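Local coordinates for protein AvrRxo1-ORF1 (Xanthomonas oryzae pv. oryzicola, PDB 4Z8T) that is a type III effector with a polynucleotide kinase domain, probably binding nucleotide through a P-loop, and forms a complex with AvrRxo1-ORF2, at residues A[79-84]-A[249-254]; A[240-245]-A[271-276]; A[180-185]-A[229-234]. One frame throughout, in Å; residues are numbered along the deposited sequence.

Interaction 1. Residues A[79-84]-A[249-254]; sequences TRIATK and GEKVMV. With SO4 (sulfate ion), chain D.
Ile81 and Lys251 form the close part of this contact: CD1 of Ile81 lies 3.8 Å from CB of Lys251, and the two side chains cross at about a right angle. Phe243 and Ile185 also touch Ile81, so this spot joins helix 78-85 to the sheet. The Lys251 chain, bent at chi2 and chi4, carries NZ to hydrogen bonds with Thr76 O and Thr245 OG1.

The other half is looser and polar. Glu250 OE2 stands 4.0 Å from NH2 of Arg80 and 4.4 Å from NZ of Lys84, too far for a salt bridge, although the guanidinium and carboxylate planes are only 26° apart. A water bridges Arg80 NE and Glu250 OE1 by weak bonds. Within its own segment, Glu250 OE1 accepts a 2.6 Å hydrogen bond from Lys251 N, met on the anti side of the carboxylate.

At the helix start, Thr79 N gives a nearly straight bond (171°) of 3.1 Å to O4 of a sulfate that Gly77 N also binds, consistent with the phosphate site of a Walker A P-loop. Close apolar packing is confined to Ile81 and Lys251, while Glu250 probably adds a diffuse attraction to Arg80 and Lys84, besides the weak water link.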
# COMPACT_ATOMS: atom_id res chain seq x y z
N THR A 79 -8.57 -13.47 21.54
CA THR A 79 -8.72 -14.53 22.53
C THR A 79 -7.49 -15.45 22.61
O THR A 79 -7.00 -15.75 23.70
CB THR A 79 -10.01 -15.32 22.29
OG1 THR A 79 -11.12 -14.42 22.41
CG2 THR A 79 -10.14 -16.44 23.30
N ARG A 80 -6.98 -15.87 21.45
CA ARG A 80 -5.79 -16.71 21.42
C ARG A 80 -4.57 -16.00 22.01
O ARG A 80 -3.77 -16.61 22.73
CB ARG A 80 -5.52 -17.18 19.99
CG ARG A 80 -4.44 -18.24 19.89
CD ARG A 80 -4.21 -18.66 18.44
NE ARG A 80 -2.90 -19.28 18.28
CZ ARG A 80 -2.64 -20.55 18.59
NH1 ARG A 80 -3.60 -21.32 19.07
NH2 ARG A 80 -1.42 -21.04 18.41
N ILE A 81 -4.42 -14.71 21.72
CA ILE A 81 -3.33 -13.94 22.32
C ILE A 81 -3.44 -13.87 23.86
O ILE A 81 -2.44 -14.07 24.57
CB ILE A 81 -3.21 -12.53 21.72
CG1 ILE A 81 -2.57 -12.61 20.33
CG2 ILE A 81 -2.39 -11.61 22.62
CD1 ILE A 81 -1.10 -13.01 20.34
N ALA A 82 -4.63 -13.59 24.37
CA ALA A 82 -4.85 -13.58 25.82
C ALA A 82 -4.46 -14.92 26.43
O ALA A 82 -3.75 -14.98 27.45
CB ALA A 82 -6.29 -13.23 26.15
N THR A 83 -4.88 -16.01 25.78
CA THR A 83 -4.64 -17.36 26.27
C THR A 83 -3.15 -17.72 26.31
O THR A 83 -2.67 -18.34 27.26
CB THR A 83 -5.41 -18.38 25.40
OG1 THR A 83 -6.81 -18.10 25.47
CG2 THR A 83 -5.13 -19.82 25.84
N LYS A 84 -2.42 -17.30 25.29
CA LYS A 84 -1.04 -17.72 25.11
C LYS A 84 -0.03 -16.74 25.69
O LYS A 84 1.04 -17.15 26.19
CB LYS A 84 -0.79 -17.86 23.61
CG LYS A 84 0.60 -18.26 23.20
CD LYS A 84 0.67 -18.35 21.68
CE LYS A 84 2.01 -18.88 21.20
NZ LYS A 84 1.89 -19.35 19.78
N GLY A 249 -0.03 -15.98 8.88
CA GLY A 249 -1.14 -15.95 9.81
C GLY A 249 -0.73 -16.05 11.26
O GLY A 249 -1.57 -15.92 12.14
N GLU A 250 0.56 -16.25 11.53
CA GLU A 250 0.94 -16.33 12.94
C GLU A 250 1.20 -14.95 13.54
O GLU A 250 1.67 -14.05 12.86
CB GLU A 250 2.12 -17.27 13.20
CG GLU A 250 2.31 -17.57 14.72
CD GLU A 250 1.02 -17.97 15.47
OE1 GLU A 250 0.29 -17.09 16.00
OE2 GLU A 250 0.74 -19.19 15.57
N LYS A 251 0.87 -14.82 14.82
CA LYS A 251 1.06 -13.56 15.54
C LYS A 251 2.50 -13.42 15.98
O LYS A 251 3.12 -14.38 16.47
CB LYS A 251 0.14 -13.52 16.76
CG LYS A 251 -1.34 -13.36 16.40
CD LYS A 251 -1.58 -12.01 15.74
CE LYS A 251 -3.05 -11.69 15.66
NZ LYS A 251 -3.74 -12.48 14.58
N VAL A 252 3.04 -12.21 15.83
CA VAL A 252 4.41 -11.95 16.24
C VAL A 252 4.43 -10.63 16.99
O VAL A 252 3.60 -9.76 16.74
CB VAL A 252 5.37 -11.88 15.04
CG1 VAL A 252 5.44 -13.23 14.33
CG2 VAL A 252 4.89 -10.84 14.07
N MSE A 253 5.39 -10.49 17.89
CA MSE A 253 5.56 -9.24 18.63
C MSE A 253 6.09 -8.18 17.69
O MSE A 253 7.04 -8.42 16.92
CB MSE A 253 6.54 -9.43 19.77
CG MSE A 253 6.81 -8.17 20.52
SE MSE A 253 5.48 -7.97 21.90
CE MSE A 253 5.87 -9.55 23.04
N VAL A 254 5.50 -6.99 17.75
CA VAL A 254 5.86 -5.93 16.82
C VAL A 254 6.50 -4.74 17.54
O VAL A 254 7.52 -4.22 17.10
CB VAL A 254 4.63 -5.48 16.03
CG1 VAL A 254 4.96 -4.22 15.19
CG2 VAL A 254 4.18 -6.59 15.09
S SO4 D . -10.65 -14.17 18.36
O1 SO4 D . -10.42 -13.64 17.03
O2 SO4 D . -9.61 -15.14 18.74
O3 SO4 D . -11.95 -14.85 18.33
O4 SO4 D . -10.70 -13.09 19.33
O HOH W 1 -1.94 -16.46 18.50

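Interaction 2. Residues A[240-245]-A[271-276]; sequences YRLFGT and EKITSP
Ile273 reaches across to strand 238-245 and meets Leu242 tip to tip. Its CB points at the strand but is itself well short of it. From there the longer branch does the work: CG1 takes the crowded position between the backbone N and the carbonyl carbon (chi1 73°), and the chain then runs straight on, with CD1 extended beyond it (chi2 179°). CG1 is still 4.2 Å from CD2 of Leu242. At the end of the branch, CD1 of Ile273 comes to 3.7 Å from Leu242 CD2 and to 3.9 Å from both CG and CD1 of Leu242, so the methyl faces the fork of the leucine and meets both arms. The same CD1 atom of Ile273 lies 4.1 Å from CA of Gly244, where the strand presents bare backbone.

Strand 238-245 is the last of the parallel strands in the P-loop-type sheet and pairs on its other side, in a hairpin, with strand 251-258; after the short edge strand 261-263 the chain enters helix 267-272. Ile273, at the C-terminal end of that helix, brings its side chain over the hairpin, also touching Val254 and Asp186, while its carbonyl oxygen accepts a hydrogen bond from Arg224 NH1.

The neighbouring residues turn toward partner chains. Thr274 and Glu271 pack on Leu16 of an AvrRxo1-ORF2 chain, and Glu271 OE1 accepts a hydrogen bond from Val280 N of the second copy of this protein. Across from them, Leu242 also touches Arg224, Asp184 and Val254.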
# COMPACT_ATOMS: atom_id res chain seq x y z
N TYR A 240 2.78 -2.39 27.76
CA TYR A 240 2.12 -2.43 26.45
C TYR A 240 2.83 -3.43 25.54
O TYR A 240 4.05 -3.41 25.42
CB TYR A 240 2.16 -1.03 25.81
CG TYR A 240 1.65 -1.02 24.38
CD1 TYR A 240 2.51 -1.32 23.32
CD2 TYR A 240 0.33 -0.74 24.09
CE1 TYR A 240 2.06 -1.34 22.02
CE2 TYR A 240 -0.14 -0.74 22.78
CZ TYR A 240 0.74 -1.05 21.75
OH TYR A 240 0.29 -1.05 20.44
N ARG A 241 2.06 -4.28 24.87
CA ARG A 241 2.62 -5.15 23.83
C ARG A 241 1.72 -5.11 22.62
O ARG A 241 0.49 -5.15 22.77
CB ARG A 241 2.74 -6.60 24.32
CG ARG A 241 3.89 -6.83 25.29
CD ARG A 241 3.86 -8.26 25.82
NE ARG A 241 2.76 -8.43 26.78
CZ ARG A 241 2.22 -9.60 27.08
NH1 ARG A 241 2.67 -10.70 26.48
NH2 ARG A 241 1.22 -9.67 27.95
N LEU A 242 2.32 -5.04 21.44
CA LEU A 242 1.58 -5.01 20.19
C LEU A 242 1.93 -6.26 19.41
O LEU A 242 3.09 -6.52 19.15
CB LEU A 242 2.02 -3.81 19.35
CG LEU A 242 1.53 -3.78 17.89
CD1 LEU A 242 -0.00 -3.77 17.78
CD2 LEU A 242 2.12 -2.53 17.24
N PHE A 243 0.91 -7.02 19.01
CA PHE A 243 1.15 -8.22 18.21
C PHE A 243 0.50 -8.02 16.87
O PHE A 243 -0.62 -7.55 16.81
CB PHE A 243 0.52 -9.45 18.88
CG PHE A 243 1.16 -9.82 20.19
CD1 PHE A 243 2.28 -10.63 20.23
CD2 PHE A 243 0.65 -9.32 21.39
CE1 PHE A 243 2.88 -10.95 21.46
CE2 PHE A 243 1.25 -9.65 22.60
CZ PHE A 243 2.35 -10.45 22.64
N GLY A 244 1.23 -8.35 15.81
CA GLY A 244 0.71 -8.22 14.46
C GLY A 244 0.74 -9.57 13.79
O GLY A 244 1.22 -10.54 14.38
N THR A 245 0.22 -9.64 12.58
CA THR A 245 0.05 -10.92 11.90
C THR A 245 1.00 -11.03 10.72
O THR A 245 0.99 -10.20 9.81
CB THR A 245 -1.41 -11.08 11.43
OG1 THR A 245 -2.29 -10.94 12.56
CG2 THR A 245 -1.61 -12.49 10.80
N GLU A 271 5.62 -0.25 10.82
CA GLU A 271 5.29 0.73 9.79
C GLU A 271 3.92 0.42 9.17
O GLU A 271 3.09 1.31 8.96
CB GLU A 271 6.40 0.79 8.72
CG GLU A 271 6.16 1.86 7.65
CD GLU A 271 7.31 1.98 6.66
OE1 GLU A 271 8.27 1.19 6.76
OE2 GLU A 271 7.25 2.87 5.77
N LYS A 272 3.68 -0.83 8.90
CA LYS A 272 2.44 -1.19 8.30
C LYS A 272 1.18 -1.05 9.16
O LYS A 272 0.18 -0.55 8.73
CB LYS A 272 2.58 -2.59 7.69
CG LYS A 272 1.42 -3.11 6.98
CD LYS A 272 1.55 -4.59 6.69
CE LYS A 272 2.35 -4.82 5.43
NZ LYS A 272 2.16 -3.71 4.45
N ILE A 273 1.28 -1.50 10.38
CA ILE A 273 0.06 -1.67 11.19
C ILE A 273 -0.27 -0.45 12.04
O ILE A 273 -1.14 -0.50 12.93
CB ILE A 273 0.08 -3.00 12.01
CG1 ILE A 273 1.06 -2.92 13.18
CG2 ILE A 273 0.37 -4.20 11.07
CD1 ILE A 273 1.09 -4.20 14.05
N THR A 274 0.39 0.67 11.75
CA THR A 274 0.06 1.94 12.37
C THR A 274 -0.63 2.88 11.37
O THR A 274 -0.82 4.07 11.64
CB THR A 274 1.31 2.62 12.95
OG1 THR A 274 2.32 2.67 11.93
CG2 THR A 274 1.86 1.83 14.14
N SER A 275 -1.02 2.31 10.22
CA SER A 275 -1.66 3.03 9.12
C SER A 275 -2.78 2.20 8.49
O SER A 275 -2.65 0.99 8.34
CB SER A 275 -0.58 3.36 8.07
OG SER A 275 -1.12 3.37 6.76
N PRO A 276 -3.89 2.84 8.12
CA PRO A 276 -5.03 2.09 7.57
C PRO A 276 -4.98 1.73 6.07
O PRO A 276 -5.90 1.06 5.59
CB PRO A 276 -6.22 3.02 7.83
CG PRO A 276 -5.62 4.39 7.83
CD PRO A 276 -4.23 4.25 8.39

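Interaction 3. Residues A[180-185]-A[229-234]; sequences VELCDI and DRFIAD
Phe231 reaches its ring from helix 224-233 to strand 179-185, touching it with CE2 and CZ. The helix belongs to the crossover of a beta-alpha-beta unit: the chain leaves strand 179-185, passes through three helices, of which this is the last, and re-enters the sheet as the adjacent parallel strand 238-245. Alternate residues of strand 179-185 take part, because CB of Val180 and CB of Leu182 both point to the helix while that of Glu181 points away.

With CG anti to its carbonyl carbon (chi1 -69°), Phe231 projects its ring toward the sheet. Val180 crosses the phenylalanine at about a right angle; its CG1, set anti to the backbone N (chi1 178°), lies 3.8 Å from Phe231 CZ. Leu182 comes to the ring obliquely, its CB 3.8 Å from the same CZ atom of Phe231. These contacts are apolar, with one exception at the strand backbone. Leu237 and Val257 also pack on Phe231, so it is buried among residues of the sheet and of the turn that closes the crossover.

Charges lie beyond this apolar centre. Further along the strand, Asp184 OD2 is shared by salt bridges to Arg224 NE and Arg71 NH1 and a hydrogen bond with Tyr240 OH. On the helix, Asp229 forms a salt bridge to Lys17 of an AvrRxo1-ORF2 chain. Back at the ring, the carbonyl oxygen of Val180 lies in the plane of the Phe231 ring at its edge, 3.7 Å from CE2.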
# COMPACT_ATOMS: atom_id res chain seq x y z
N VAL A 180 -2.22 -0.70 34.20
CA VAL A 180 -2.82 -1.09 32.93
C VAL A 180 -1.89 -2.05 32.22
O VAL A 180 -0.75 -1.70 31.89
CB VAL A 180 -3.08 0.13 32.02
CG1 VAL A 180 -3.65 -0.33 30.68
CG2 VAL A 180 -4.04 1.09 32.69
N GLU A 181 -2.35 -3.27 31.98
CA GLU A 181 -1.59 -4.24 31.21
C GLU A 181 -2.32 -4.35 29.88
O GLU A 181 -3.41 -4.91 29.81
CB GLU A 181 -1.55 -5.59 31.92
CG GLU A 181 -0.63 -6.60 31.27
CD GLU A 181 0.85 -6.28 31.47
OE1 GLU A 181 1.21 -5.48 32.39
OE2 GLU A 181 1.67 -6.84 30.71
N LEU A 182 -1.74 -3.80 28.83
CA LEU A 182 -2.45 -3.68 27.56
C LEU A 182 -1.79 -4.54 26.50
O LEU A 182 -0.59 -4.42 26.23
CB LEU A 182 -2.50 -2.22 27.11
CG LEU A 182 -3.52 -1.95 25.99
CD1 LEU A 182 -4.10 -0.56 26.14
CD2 LEU A 182 -2.92 -2.13 24.59
N CYS A 183 -2.59 -5.42 25.90
CA CYS A 183 -2.17 -6.16 24.72
C CYS A 183 -3.00 -5.64 23.58
O CYS A 183 -4.21 -5.54 23.69
CB CYS A 183 -2.42 -7.66 24.88
SG CYS A 183 -1.12 -8.51 25.79
N ASP A 184 -2.32 -5.28 22.50
CA ASP A 184 -2.94 -4.67 21.33
C ASP A 184 -2.69 -5.66 20.19
O ASP A 184 -1.55 -6.04 19.93
CB ASP A 184 -2.23 -3.34 21.08
CG ASP A 184 -2.90 -2.48 20.05
OD1 ASP A 184 -3.97 -2.87 19.52
OD2 ASP A 184 -2.35 -1.40 19.76
N ILE A 185 -3.77 -6.10 19.54
CA ILE A 185 -3.70 -7.21 18.60
C ILE A 185 -4.21 -6.76 17.25
O ILE A 185 -5.32 -6.25 17.13
CB ILE A 185 -4.57 -8.39 19.10
CG1 ILE A 185 -4.07 -8.89 20.47
CG2 ILE A 185 -4.51 -9.53 18.08
CD1 ILE A 185 -4.95 -8.49 21.66
N ASP A 229 2.25 5.97 22.86
CA ASP A 229 2.81 7.20 23.45
C ASP A 229 2.47 7.31 24.92
O ASP A 229 3.27 7.81 25.71
CB ASP A 229 2.29 8.45 22.73
CG ASP A 229 3.12 8.84 21.53
OD1 ASP A 229 4.23 8.32 21.36
OD2 ASP A 229 2.64 9.70 20.76
N ARG A 230 1.28 6.87 25.30
CA ARG A 230 0.92 6.94 26.72
C ARG A 230 1.83 6.09 27.58
O ARG A 230 2.16 6.48 28.71
CB ARG A 230 -0.55 6.56 26.95
CG ARG A 230 -1.55 7.36 26.13
CD ARG A 230 -1.77 8.80 26.63
NE ARG A 230 -0.61 9.68 26.47
CZ ARG A 230 -0.18 10.20 25.32
NH1 ARG A 230 0.88 11.00 25.31
NH2 ARG A 230 -0.78 9.92 24.17
N PHE A 231 2.24 4.92 27.08
CA PHE A 231 3.12 4.05 27.83
C PHE A 231 4.57 4.50 27.76
O PHE A 231 5.32 4.35 28.73
CB PHE A 231 2.98 2.59 27.38
CG PHE A 231 1.66 1.98 27.76
CD1 PHE A 231 0.54 2.20 27.00
CD2 PHE A 231 1.55 1.20 28.91
CE1 PHE A 231 -0.68 1.65 27.37
CE2 PHE A 231 0.32 0.65 29.29
CZ PHE A 231 -0.79 0.88 28.51
N ILE A 232 4.98 5.05 26.62
CA ILE A 232 6.32 5.61 26.52
C ILE A 232 6.47 6.76 27.50
O ILE A 232 7.51 6.91 28.14
CB ILE A 232 6.62 6.10 25.09
CG1 ILE A 232 6.72 4.90 24.14
CG2 ILE A 232 7.93 6.89 25.05
CD1 ILE A 232 6.94 5.28 22.69
N ALA A 233 5.41 7.56 27.65
CA ALA A 233 5.49 8.76 28.50
C ALA A 233 5.45 8.44 29.99
O ALA A 233 6.04 9.15 30.80
CB ALA A 233 4.37 9.71 28.16
N ASP A 234 4.74 7.38 30.37
CA ASP A 234 4.53 7.10 31.78
C ASP A 234 4.81 5.64 32.11
O ASP A 234 3.91 4.81 32.01
CB ASP A 234 3.10 7.46 32.17
CG ASP A 234 2.81 7.21 33.63
OD1 ASP A 234 3.77 7.06 34.43
OD2 ASP A 234 1.62 7.18 33.99

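Overall arrangement
All three contacts dock an element onto one mixed sheet, but at different depths. Interactions 2 and 3 are buried and mainly apolar, with a backbone carbonyl at the ring edge in interaction 3; interaction 1 lies at the surface, where one apolar pair is flanked by spaced charges and water. Strands 179-185, 238-245 and 251-258 are successive neighbours, so the contacts interlock: Val252 N and Val254 N of interaction 1 probably hydrogen-bond to Gly244 O and Leu242 O of interaction 2, and Phe243 N of interaction 2 probably to Asp184 O of interaction 3. Ile185 packs on both Ile81 and Lys251, linking interactions 1 and 3. Along the chain, interaction 3 is nested within the loop closed by interaction 1.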